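Local atomic coordinates of N-acyl homoserine lactonase AiiA (Bacillus thuringiensis subsp. kurstaki, PDB entry 5EH9), a protein that hydrolyses the lactone ring of N-acyl homoserine lactones of short and long acyl chain, using two zinc ions bound in a metallo-beta-lactamase fold. Residues Leu51-Met56 and Ile104-His109. Sequence-based numbering, arbitrary orientation.
Sequences LVDTGM and ISSHLH. With ZN (zinc ion), chain C.
The carboxylate of Asp53 grips Ser106 with both oxygens. Asp53 OD1 accepts the backbone N-H of Ser106, 2.8 Å from Ser106 N and at 161°. Asp53 OD2 takes the hydroxyl of the same residue, with Ser106 OG at 2.7 Å. Each oxygen uses its syn lone pair, and two such bonds to one residue limit rotation of the carboxylate. OD2 also accepts a hydrogen bond from ND1 of His112, a ligand of the second zinc ion. Ser106 OG lies between its own backbone N and carbonyl carbon (chi1 64°), which places it to give its proton to Asp53 and to accept from His107 ND1, 2.8 Å away and close to the imidazole plane. With ND1 thus engaged, His107 presents NE2 to a zinc ion at 2.1 Å. The chain Asp53–Ser106–His107 places Asp53 in the second shell of the zinc site, where it probably helps to orient His107 and may polarise its ring. His109 binds the same zinc through ND1, its ring turned so that His107 CD2 lies over one face near the rim; a water, His172 and Asp194 complete the site.

Just before the loop, the strand ends pair in parallel: Ile104 N bonds to Leu51 O, and Asp53 N to Ile104 O. Val52 CG2 meets Ile104 CD1 at 4.1 Å on the sheet face packed against Leu179 of strand 177-183. Strand 48-52 lies between 33-45 (antiparallel) and 102-104 (parallel), and the loop, carrying the superfamily's HxHxDH zinc motif, leads into helix 110-113.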
ATOM      1  N   LEU A  51     -10.828  -0.606   3.472  1.00 12.83           N
ATOM      2  CA  LEU A  51      -9.596   0.101   3.696  1.00 12.76           C
ATOM      3  C   LEU A  51      -8.429  -0.677   3.074  1.00 13.06           C
ATOM      4  O   LEU A  51      -8.266  -1.878   3.309  1.00 13.17           O
ATOM      5  CB  LEU A  51      -9.375   0.175   5.232  1.00 13.50           C
ATOM      6  CG  LEU A  51      -8.088   0.846   5.654  1.00 14.22           C
ATOM      7  CD1 LEU A  51      -8.021   2.304   5.200  1.00 14.59           C
ATOM      8  CD2 LEU A  51      -7.895   0.747   7.168  1.00 15.27           C
ATOM      9  N   VAL A  52      -7.665   0.026   2.251  1.00 11.51           N
ATOM     10  CA  VAL A  52      -6.470  -0.512   1.654  1.00 11.96           C
ATOM     11  C   VAL A  52      -5.256   0.039   2.423  1.00 12.57           C
ATOM     12  O   VAL A  52      -4.988   1.238   2.368  1.00 12.62           O
ATOM     13  CB  VAL A  52      -6.373  -0.133   0.176  1.00 13.88           C
ATOM     14  CG1 VAL A  52      -5.128  -0.736  -0.418  1.00 13.55           C
ATOM     15  CG2 VAL A  52      -7.639  -0.543  -0.594  1.00 14.37           C
ATOM     16  N   ASP A  53      -4.585  -0.879   3.093  1.00 11.00           N
ATOM     17  CA  ASP A  53      -3.400  -0.646   3.913  1.00 12.15           C
ATOM     18  C   ASP A  53      -3.735   0.173   5.178  1.00 10.86           C
ATOM     19  O   ASP A  53      -4.785   0.776   5.313  1.00 12.56           O
ATOM     20  CB  ASP A  53      -2.286  -0.031   3.073  1.00 12.48           C
ATOM     21  CG  ASP A  53      -1.688  -1.105   2.094  1.00 12.60           C
ATOM     22  OD1 ASP A  53      -1.958  -2.293   2.287  1.00 13.14           O
ATOM     23  OD2 ASP A  53      -0.973  -0.650   1.152  1.00 13.58           O
ATOM     24  N   THR A  54      -2.835   0.132   6.151  1.00 11.78           N
ATOM     25  CA  THR A  54      -3.181   0.512   7.521  1.00 11.66           C
ATOM     26  C   THR A  54      -2.083   1.350   8.137  1.00 12.55           C
ATOM     27  O   THR A  54      -2.107   1.516   9.389  1.00 13.53           O
ATOM     28  CB  THR A  54      -3.487  -0.692   8.381  1.00 11.85           C
ATOM     29  OG1 THR A  54      -2.332  -1.465   8.541  1.00 12.08           O
ATOM     30  CG2 THR A  54      -4.662  -1.488   7.862  1.00 13.64           C
ATOM     31  N   GLY A  55      -1.161   1.930   7.399  1.00 12.60           N
ATOM     32  CA  GLY A  55      -0.143   2.822   7.947  1.00 13.34           C
ATOM     33  C   GLY A  55       0.903   2.066   8.754  1.00 12.89           C
ATOM     34  O   GLY A  55       1.095   0.880   8.653  1.00 13.97           O
ATOM     35  N   MET A  56       1.593   2.860   9.592  1.00 14.12           N
ATOM     36  CA  MET A  56       2.793   2.418  10.285  1.00 14.38           C
ATOM     37  C   MET A  56       2.439   1.973  11.688  1.00 13.77           C
ATOM     38  O   MET A  56       1.360   2.316  12.215  1.00 16.00           O
ATOM     39  CB  MET A  56       3.778   3.583  10.307  1.00 15.19           C
ATOM     40  CG  MET A  56       4.502   3.770   8.951  1.00 14.94           C
ATOM     41  SD  MET A  56       5.485   5.248   8.751  1.00 16.41           S
ATOM     42  CE  MET A  56       4.218   6.465   8.694  1.00 15.97           C
ATOM     43  N   ILE A 104      -7.605  -4.609   2.990  1.00 11.76           N
ATOM     44  CA  ILE A 104      -6.758  -5.196   1.886  1.00 11.89           C
ATOM     45  C   ILE A 104      -5.338  -4.775   2.282  1.00 11.99           C
ATOM     46  O   ILE A 104      -5.028  -3.590   2.326  1.00 13.10           O
ATOM     47  CB  ILE A 104      -7.149  -4.674   0.494  1.00 12.91           C
ATOM     48  CG1 ILE A 104      -8.569  -5.058   0.139  1.00 13.95           C
ATOM     49  CG2 ILE A 104      -6.095  -5.089  -0.502  1.00 12.84           C
ATOM     50  CD1 ILE A 104      -9.135  -4.363  -1.067  1.00 13.77           C
ATOM     51  N   SER A 105      -4.452  -5.771   2.452  1.00 11.83           N
ATOM     52  CA  SER A 105      -3.036  -5.511   2.652  1.00 12.14           C
ATOM     53  C   SER A 105      -2.336  -5.696   1.268  1.00 11.57           C
ATOM     54  O   SER A 105      -2.220  -6.833   0.797  1.00 12.19           O
ATOM     55  CB  SER A 105      -2.427  -6.441   3.680  1.00 13.73           C
ATOM     56  OG  SER A 105      -2.884  -6.208   4.977  1.00 13.80           O
ATOM     57  N   SER A 106      -1.863  -4.617   0.692  1.00 11.37           N
ATOM     58  CA  SER A 106      -1.102  -4.706  -0.545  1.00 12.20           C
ATOM     59  C   SER A 106       0.094  -5.634  -0.304  1.00 11.95           C
ATOM     60  O   SER A 106       0.482  -6.442  -1.165  1.00 12.52           O
ATOM     61  CB  SER A 106      -0.648  -3.337  -0.980  1.00 12.34           C
ATOM     62  OG  SER A 106       0.246  -2.748  -0.043  1.00 13.80           O
ATOM     63  N   HIS A 107       0.743  -5.456   0.862  1.00 12.17           N
ATOM     64  CA  HIS A 107       1.829  -6.266   1.281  1.00 11.59           C
ATOM     65  C   HIS A 107       2.050  -5.950   2.799  1.00 11.36           C
ATOM     66  O   HIS A 107       1.318  -5.121   3.318  1.00 12.44           O
ATOM     67  CB  HIS A 107       3.096  -6.043   0.466  1.00 12.95           C
ATOM     68  CG  HIS A 107       3.662  -4.680   0.409  1.00 12.50           C
ATOM     69  ND1 HIS A 107       2.955  -3.550   0.098  1.00 12.99           N
ATOM     70  CD2 HIS A 107       4.972  -4.272   0.552  1.00 12.63           C
ATOM     71  CE1 HIS A 107       3.778  -2.523  -0.000  1.00 13.61           C
ATOM     72  NE2 HIS A 107       5.007  -2.934   0.300  1.00 13.33           N
ATOM     73  N   LEU A 108       2.971  -6.649   3.400  1.00 12.44           N
ATOM     74  CA  LEU A 108       3.141  -6.579   4.854  1.00 11.91           C
ATOM     75  C   LEU A 108       4.357  -5.825   5.301  1.00 12.38           C
ATOM     76  O   LEU A 108       4.763  -5.928   6.479  1.00 13.97           O
ATOM     77  CB  LEU A 108       3.020  -7.971   5.506  1.00 12.84           C
ATOM     78  CG  LEU A 108       1.669  -8.730   5.294  1.00 14.36           C
ATOM     79  CD1 LEU A 108       1.793 -10.132   5.823  1.00 14.88           C
ATOM     80  CD2 LEU A 108       0.492  -7.928   5.874  1.00 12.99           C
ATOM     81  N   HIS A 109       4.928  -4.998   4.464  1.00 12.02           N
ATOM     82  CA  HIS A 109       5.910  -3.996   4.883  1.00 12.19           C
ATOM     83  C   HIS A 109       5.327  -3.125   5.956  1.00 11.72           C
ATOM     84  O   HIS A 109       4.148  -2.847   6.019  1.00 13.29           O
ATOM     85  CB  HIS A 109       6.432  -3.192   3.720  1.00 12.52           C
ATOM     86  CG  HIS A 109       7.353  -3.991   2.831  1.00 14.48           C
ATOM     87  ND1 HIS A 109       7.796  -3.509   1.597  1.00 14.25           N
ATOM     88  CD2 HIS A 109       7.933  -5.194   2.987  1.00 14.45           C
ATOM     89  CE1 HIS A 109       8.600  -4.417   1.044  1.00 14.44           C
ATOM     90  NE2 HIS A 109       8.658  -5.451   1.839  1.00 14.64           N
TER
HETATM   91 ZN    ZN C 302       6.873  -1.974   0.409  1.00 13.76          ZN
HETATM   92  O   HOH W   1       7.054  -0.229   1.338  1.00 14.90           O